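Local coordinates for sporozoite surface protein 2 (Plasmodium vivax, PDB 4HQO) that probably acts as the sporozoite-surface receptor for gliding motility and adhesion, here represented by its von Willebrand factor A and thrombospondin type 1 domains, at residues 31-34 / 35-39; 120-123 / 124-127; 188-191 / 192-196. The protein carries 4 engineered substitutions. All coordinates share one frame; numbering follows the deposited sequence.

Contact 1: residues 31-34 / 35-39; sequences IGYP and NWITK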
loop_
_atom_site.group_PDB
_atom_site.type_symbol
_atom_site.label_atom_id
_atom_site.label_comp_id
_atom_site.label_asym_id
_atom_site.label_seq_id
_atom_site.Cartn_x
_atom_site.Cartn_y
_atom_site.Cartn_z
ATOM N N ILE A 31 27.998 3.920 5.591
ATOM C CA ILE A 31 27.609 2.521 5.736
ATOM C C ILE A 31 28.854 1.628 5.668
ATOM O O ILE A 31 29.103 0.814 6.559
ATOM C CB ILE A 31 26.586 2.119 4.673
ATOM C CG1 ILE A 31 25.333 2.976 4.829
ATOM C CG2 ILE A 31 26.252 0.636 4.784
ATOM C CD1 ILE A 31 24.736 2.922 6.225
ATOM N N GLY A 32 29.656 1.811 4.629
ATOM C CA GLY A 32 30.903 1.081 4.522
ATOM C C GLY A 32 30.769 -0.195 3.709
ATOM O O GLY A 32 29.778 -0.913 3.810
ATOM N N TYR A 33 31.777 -0.463 2.888
ATOM C CA TYR A 33 31.807 -1.669 2.085
ATOM C C TYR A 33 31.744 -2.963 2.909
ATOM O O TYR A 33 30.930 -3.830 2.607
ATOM C CB TYR A 33 33.027 -1.682 1.153
ATOM C CG TYR A 33 33.111 -2.943 0.319
ATOM C CD1 TYR A 33 32.278 -3.122 -0.774
ATOM C CD2 TYR A 33 34.011 -3.957 0.636
ATOM C CE1 TYR A 33 32.338 -4.262 -1.541
ATOM C CE2 TYR A 33 34.082 -5.115 -0.129
ATOM C CZ TYR A 33 33.237 -5.257 -1.212
ATOM O OH TYR A 33 33.278 -6.384 -1.984
ATOM N N PRO A 34 32.601 -3.106 3.942
ATOM C CA PRO A 34 32.528 -4.377 4.668
ATOM C C PRO A 34 31.145 -4.629 5.257
ATOM O O PRO A 34 30.680 -5.765 5.223
ATOM C CB PRO A 34 33.571 -4.210 5.777
ATOM C CG PRO A 34 34.526 -3.203 5.253
ATOM C CD PRO A 34 33.686 -2.248 4.462
ATOM N N ASN A 35 30.488 -3.585 5.752
ATOM C CA ASN A 35 29.145 -3.737 6.303
ATOM C C ASN A 35 28.117 -4.051 5.215
ATOM O O ASN A 35 27.199 -4.840 5.430
ATOM C CB ASN A 35 28.732 -2.480 7.079
ATOM C CG ASN A 35 27.502 -2.701 7.925
ATOM O OD1 ASN A 35 26.381 -2.464 7.475
ATOM N ND2 ASN A 35 27.699 -3.172 9.155
ATOM N N TRP A 36 28.276 -3.423 4.053
ATOM C CA TRP A 36 27.458 -3.719 2.879
ATOM C C TRP A 36 27.411 -5.238 2.591
ATOM O O TRP A 36 26.348 -5.812 2.353
ATOM C CB TRP A 36 28.017 -2.964 1.660
ATOM C CG TRP A 36 27.125 -2.990 0.455
ATOM C CD1 TRP A 36 27.310 -3.714 -0.695
ATOM C CD2 TRP A 36 25.897 -2.272 0.280
ATOM N NE1 TRP A 36 26.269 -3.493 -1.571
ATOM C CE2 TRP A 36 25.394 -2.603 -0.995
ATOM C CE3 TRP A 36 25.178 -1.365 1.081
ATOM C CZ2 TRP A 36 24.202 -2.077 -1.486
ATOM C CZ3 TRP A 36 23.997 -0.841 0.589
ATOM C CH2 TRP A 36 23.519 -1.199 -0.679
ATOM N N ILE A 37 28.566 -5.888 2.657
ATOM C CA ILE A 37 28.672 -7.290 2.291
ATOM C C ILE A 37 28.247 -8.250 3.396
ATOM O O ILE A 37 27.572 -9.255 3.137
ATOM C CB ILE A 37 30.122 -7.627 1.858
ATOM C CG1 ILE A 37 30.507 -6.810 0.619
ATOM C CG2 ILE A 37 30.285 -9.123 1.604
ATOM C CD1 ILE A 37 29.555 -6.998 -0.569
ATOM N N THR A 38 28.654 -7.956 4.627
ATOM C CA THR A 38 28.447 -8.896 5.730
ATOM C C THR A 38 27.138 -8.683 6.476
ATOM O O THR A 38 26.697 -9.553 7.219
ATOM C CB THR A 38 29.583 -8.810 6.763
ATOM O OG1 THR A 38 29.552 -7.515 7.374
ATOM C CG2 THR A 38 30.942 -9.045 6.100
ATOM N N LYS A 39 26.519 -7.537 6.244
ATOM C CA LYS A 39 25.344 -7.125 7.009
ATOM C C LYS A 39 24.168 -6.674 6.135
ATOM O O LYS A 39 23.055 -7.197 6.245
ATOM C CB LYS A 39 25.730 -6.017 8.011
ATOM C CG LYS A 39 24.564 -5.188 8.523
ATOM C CD LYS A 39 23.790 -5.903 9.611
ATOM C CE LYS A 39 22.763 -4.973 10.250
ATOM N NZ LYS A 39 22.070 -5.638 11.385
HETATM O O HOH W 1 31.578 -1.234 6.818
#
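P34 and T38 meet through a single carbonyl oxygen that serves two donors. T38 N reaches P34 O at 3.0 Å in the ordinary i to i+4 bond of a helix, and T38 OG1 approaches the same oxygen at 3.0 Å from above the carbonyl plane. The hydroxyl gets there because it lies between the backbone N and the carbonyl carbon (chi1 65°). I37 N donates to Y33 O at 3.1 Å, with a weak second bond to P34 O. W36 N closes the first turn on G32 O at 2.9 Å. G32 is the N-cap, and its positive phi of 94° belongs to a conformation that glycine takes without strain. Before the cap a water accepts from N35 N and donates to I31 O.

Outside these polar bonds, Y33 holds its CG anti to the backbone N, chi1 179°, which carries the ring forward along the helix, beside I37. I37 CG1 lies over one face, 3.9 Å from the ring centroid, as a CH-pi contact displaced toward the rim. The W36 indole takes the inner side, where I31 CG2 comes up to its edge, 4.3 Å from CE3. The indole is held by a bond from W36 NE1 to L93 O and by an edge-to-face meeting with Y97. N35 CB packs against I31 O at 3.4 Å.

The I31 side chain is about 5 Å from the bound magnesium, whose ligands include S28, S30 and, from elsewhere in the chain, T103. S28 and S30 belong to the DxSxS loop of the metal-ion-dependent adhesion site (MIDAS), which leads from strand 19-26 into helix 33-49 in a beta-alpha-beta unit of the von Willebrand factor A fold. The chemistry implies that this loop is tied directly into the helix start by carbonyls, water and the buried indole.

Contact 2: residues 120-123 / 124-127; sequences VNRE and KAIQ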
loop_
_atom_site.group_PDB
_atom_site.type_symbol
_atom_site.label_atom_id
_atom_site.label_comp_id
_atom_site.label_asym_id
_atom_site.label_seq_id
_atom_site.Cartn_x
_atom_site.Cartn_y
_atom_site.Cartn_z
ATOM N N VAL A 120 -0.038 7.007 -7.129
ATOM C CA VAL A 120 0.588 5.847 -7.764
ATOM C C VAL A 120 0.393 4.606 -6.883
ATOM O O VAL A 120 0.325 3.487 -7.380
ATOM C CB VAL A 120 2.103 6.106 -8.018
ATOM C CG1 VAL A 120 2.805 4.879 -8.635
ATOM C CG2 VAL A 120 2.278 7.308 -8.914
ATOM N N ASN A 121 0.293 4.814 -5.573
ATOM C CA ASN A 121 0.025 3.727 -4.636
ATOM C C ASN A 121 -1.367 3.154 -4.862
ATOM O O ASN A 121 -2.233 3.821 -5.425
ATOM C CB ASN A 121 0.129 4.223 -3.191
ATOM C CG ASN A 121 -0.975 5.203 -2.834
ATOM O OD1 ASN A 121 -1.049 6.294 -3.391
ATOM N ND2 ASN A 121 -1.839 4.815 -1.900
ATOM N N ARG A 122 -1.590 1.919 -4.426
ATOM C CA ARG A 122 -2.948 1.377 -4.461
ATOM C C ARG A 122 -3.753 1.955 -3.311
ATOM O O ARG A 122 -3.311 1.936 -2.161
ATOM C CB ARG A 122 -2.938 -0.150 -4.414
ATOM C CG ARG A 122 -2.342 -0.778 -5.662
ATOM C CD ARG A 122 -2.056 -2.250 -5.464
ATOM N NE ARG A 122 -0.982 -2.485 -4.501
ATOM C CZ ARG A 122 -0.690 -3.685 -4.007
ATOM N NH1 ARG A 122 0.292 -3.822 -3.134
ATOM N NH2 ARG A 122 -1.394 -4.751 -4.378
ATOM N N GLU A 123 -4.933 2.473 -3.642
ATOM C CA GLU A 123 -5.805 3.156 -2.685
ATOM C C GLU A 123 -6.103 2.335 -1.429
ATOM O O GLU A 123 -6.100 2.857 -0.316
ATOM C CB GLU A 123 -7.118 3.529 -3.375
ATOM C CG GLU A 123 -7.839 4.708 -2.772
ATOM C CD GLU A 123 -9.074 5.080 -3.567
ATOM O OE1 GLU A 123 -9.537 6.234 -3.452
ATOM O OE2 GLU A 123 -9.582 4.213 -4.312
ATOM N N LYS A 124 -6.352 1.044 -1.613
ATOM C CA LYS A 124 -6.736 0.176 -0.503
ATOM C C LYS A 124 -5.550 -0.497 0.176
ATOM O O LYS A 124 -5.723 -1.282 1.110
ATOM C CB LYS A 124 -7.717 -0.892 -0.991
ATOM C CG LYS A 124 -9.073 -0.335 -1.408
ATOM C CD LYS A 124 -9.969 -1.429 -1.967
ATOM C CE LYS A 124 -11.373 -0.908 -2.255
ATOM N NZ LYS A 124 -12.253 -1.975 -2.804
ATOM N N ALA A 125 -4.344 -0.199 -0.294
ATOM C CA ALA A 125 -3.164 -0.886 0.220
ATOM C C ALA A 125 -2.601 -0.234 1.478
ATOM O O ALA A 125 -2.575 0.993 1.602
ATOM C CB ALA A 125 -2.084 -0.976 -0.860
ATOM N N ILE A 126 -2.156 -1.072 2.409
ATOM C CA ILE A 126 -1.314 -0.632 3.510
ATOM C C ILE A 126 -0.052 0.007 2.934
ATOM O O ILE A 126 0.571 -0.559 2.045
ATOM C CB ILE A 126 -0.896 -1.829 4.371
ATOM C CG1 ILE A 126 -2.101 -2.360 5.156
ATOM C CG2 ILE A 126 0.206 -1.457 5.315
ATOM C CD1 ILE A 126 -1.851 -3.724 5.755
ATOM N N GLN A 127 0.305 1.191 3.430
ATOM C CA GLN A 127 1.500 1.894 2.981
ATOM C C GLN A 127 2.598 1.678 4.020
ATOM O O GLN A 127 2.499 2.178 5.138
ATOM C CB GLN A 127 1.196 3.388 2.811
ATOM C CG GLN A 127 0.100 3.692 1.790
ATOM C CD GLN A 127 0.450 3.158 0.404
ATOM O OE1 GLN A 127 1.503 3.472 -0.146
ATOM N NE2 GLN A 127 -0.428 2.335 -0.156
HETATM O O HOH W 2 -3.873 3.459 0.996
#
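R122 and A125 are joined by the backbone bond that closes a type I beta turn: A125 N donates to R122 O at 3.0 Å, from well above the carbonyl plane. Across the same turn a water bridges the backbone, donating to E123 O and to A125 O.

Side-chain amides form the second group. Q127 NE2 donates to A125 O at 3.1 Å, again from above the carbonyl plane, and the fold-back is made possible by a bend at chi2 (-59°). The amide of N121 crosses that of Q127 at a steep angle, the planes 75° apart. Its ND2 and Q127 NE2 come within 3.3 Å, but both are donors, so they pack without bonding. N121 CB packs against Q127 OE1 at 3.4 Å. N121 ND2 makes a weak bond to R122 O, while Q127 NE2 is also held by D20, and Q127 OE1 by Y22.

The turn is the connection by which the von Willebrand factor A fold, a Rossmann-like sheet flanked by helices, passes from helix 105-117 into strand 126-133. I126, at the head of that strand, pairs its backbone with Q18 and D20, and Q127 does so with R156.

Among the charged groups, E123 and K124 run outward at the corners of the turn, too far apart for a salt bridge; the E123 end is poorly ordered, its position uncertain, with a long, weak ion pair to R119. R122 instead turns inward, its NE in a salt bridge with D20 and its NH1 bonded to T57 O. Apolar contact is slight: R122 CB lies 3.7 Å from A125 CB.

Contact 3: residues 188-191 / 192-196; sequences SYAD and WNEAV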
loop_
_atom_site.group_PDB
_atom_site.type_symbol
_atom_site.label_atom_id
_atom_site.label_comp_id
_atom_site.label_asym_id
_atom_site.label_seq_id
_atom_site.Cartn_x
_atom_site.Cartn_y
_atom_site.Cartn_z
ATOM N N SER A 188 14.504 -1.915 14.678
ATOM C CA SER A 188 15.278 -3.127 14.937
ATOM C C SER A 188 16.705 -2.916 14.444
ATOM O O SER A 188 16.920 -2.332 13.385
ATOM C CB SER A 188 14.653 -4.316 14.207
ATOM O OG SER A 188 15.379 -5.511 14.456
ATOM N N TYR A 189 17.685 -3.381 15.210
ATOM C CA TYR A 189 19.072 -3.283 14.768
ATOM C C TYR A 189 19.869 -4.574 14.975
ATOM O O TYR A 189 21.088 -4.542 15.132
ATOM C CB TYR A 189 19.779 -2.081 15.406
ATOM C CG TYR A 189 19.968 -2.164 16.900
ATOM C CD1 TYR A 189 18.908 -1.934 17.768
ATOM C CD2 TYR A 189 21.213 -2.451 17.448
ATOM C CE1 TYR A 189 19.081 -2.000 19.141
ATOM C CE2 TYR A 189 21.397 -2.516 18.818
ATOM C CZ TYR A 189 20.327 -2.290 19.661
ATOM O OH TYR A 189 20.504 -2.354 21.026
ATOM N N ALA A 190 19.173 -5.705 14.961
ATOM C CA ALA A 190 19.820 -7.014 15.023
ATOM C C ALA A 190 19.942 -7.627 13.622
ATOM O O ALA A 190 20.336 -6.950 12.673
ATOM C CB ALA A 190 19.064 -7.931 15.953
ATOM N N ASP A 191 19.602 -8.901 13.485
ATOM C CA ASP A 191 19.713 -9.559 12.185
ATOM C C ASP A 191 18.401 -9.527 11.416
ATOM O O ASP A 191 17.416 -8.953 11.878
ATOM C CB ASP A 191 20.228 -10.990 12.340
ATOM C CG ASP A 191 21.734 -11.044 12.547
ATOM O OD1 ASP A 191 22.423 -10.094 12.110
ATOM O OD2 ASP A 191 22.226 -12.029 13.139
ATOM N N TRP A 192 18.388 -10.143 10.238
ATOM C CA TRP A 192 17.195 -10.135 9.397
ATOM C C TRP A 192 16.010 -10.840 10.050
ATOM O O TRP A 192 14.866 -10.504 9.769
ATOM C CB TRP A 192 17.482 -10.746 8.021
ATOM C CG TRP A 192 17.714 -12.226 8.036
ATOM C CD1 TRP A 192 18.912 -12.866 8.167
ATOM C CD2 TRP A 192 16.722 -13.256 7.911
ATOM N NE1 TRP A 192 18.728 -14.226 8.129
ATOM C CE2 TRP A 192 17.395 -14.490 7.974
ATOM C CE3 TRP A 192 15.333 -13.246 7.750
ATOM C CZ2 TRP A 192 16.724 -15.711 7.884
ATOM C CZ3 TRP A 192 14.669 -14.461 7.660
ATOM C CH2 TRP A 192 15.365 -15.675 7.728
ATOM N N ASN A 193 16.285 -11.822 10.905
ATOM C CA ASN A 193 15.219 -12.515 11.616
ATOM C C ASN A 193 14.417 -11.545 12.478
ATOM O O ASN A 193 13.188 -11.570 12.469
ATOM C CB ASN A 193 15.780 -13.644 12.479
ATOM C CG ASN A 193 16.654 -14.600 11.692
ATOM O OD1 ASN A 193 17.832 -14.327 11.449
ATOM N ND2 ASN A 193 16.083 -15.732 11.293
ATOM N N GLU A 194 15.119 -10.689 13.213
ATOM C CA GLU A 194 14.467 -9.688 14.054
ATOM C C GLU A 194 13.728 -8.646 13.222
ATOM O O GLU A 194 12.657 -8.176 13.602
ATOM C CB GLU A 194 15.475 -9.012 14.984
ATOM C CG GLU A 194 15.988 -9.914 16.112
ATOM C CD GLU A 194 17.076 -10.884 15.661
ATOM O OE1 GLU A 194 17.622 -10.710 14.546
ATOM O OE2 GLU A 194 17.388 -11.820 16.428
ATOM N N ALA A 195 14.303 -8.294 12.080
ATOM C CA ALA A 195 13.686 -7.330 11.185
ATOM C C ALA A 195 12.393 -7.894 10.612
ATOM O O ALA A 195 11.399 -7.188 10.490
ATOM C CB ALA A 195 14.652 -6.952 10.064
ATOM N N VAL A 196 12.410 -9.176 10.262
ATOM C CA VAL A 196 11.223 -9.837 9.724
ATOM C C VAL A 196 10.103 -9.887 10.760
ATOM O O VAL A 196 8.943 -9.607 10.449
ATOM C CB VAL A 196 11.556 -11.255 9.197
ATOM C CG1 VAL A 196 10.299 -12.125 9.105
ATOM C CG2 VAL A 196 12.247 -11.148 7.852
#
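D191 N and E194 OE1 form the bond on which this helix start turns, 2.9 Å long with an N-H...O angle of 132°, the nitrogen lying above the carboxylate plane. Since D191 is the N-cap and E194 the third residue of the helix, this is one half of a capping box; the side chain of D191 makes no capping bond in return. D191 O receives A195 N at 3.2 Å, in the carbonyl plane, completing the first turn.

A sharp bend at chi2 (80°) curls the E194 chain back over the loop. There A190 CB lies 3.4 Å from OE1, and S188 OG touches E194 CB at 3.5 Å. D191 OD2 stays 5.0 Å from E194 OE1, like charges not in contact. Beyond them, the W192 ring has N193 OD1 over one face and V196 CG2 at its edge.

Farther out, S188 pairs its backbone with V159 and G161 at the margin of the six-stranded sheet, and Y189 meets the ring of H168. Helix 192-203 then lies beside helix 33-49, with W192 and A195 against M43 and A195 also on I160 of strand 156-161.

All three contacts are short-range junctions in one von Willebrand factor A domain, two of them opening a helix and one leading into a strand. Contact 1 and contact 3 are both partly buried and close together: their centres are about 16 Å apart, and K39 brings its amino group up to the backbone of A190. The first is begun by a glycine cap, with I31 near magnesium and an indole packed inward; contact 3 relies on a glutamate reaching back to the cap nitrogen. Contact 2, about 32 Å from contact 1 between centres, is a surface turn, held by amides, a water and an arginine bound to D20 and T57. Contacts 2 and 3 both lie away from the annotated sites.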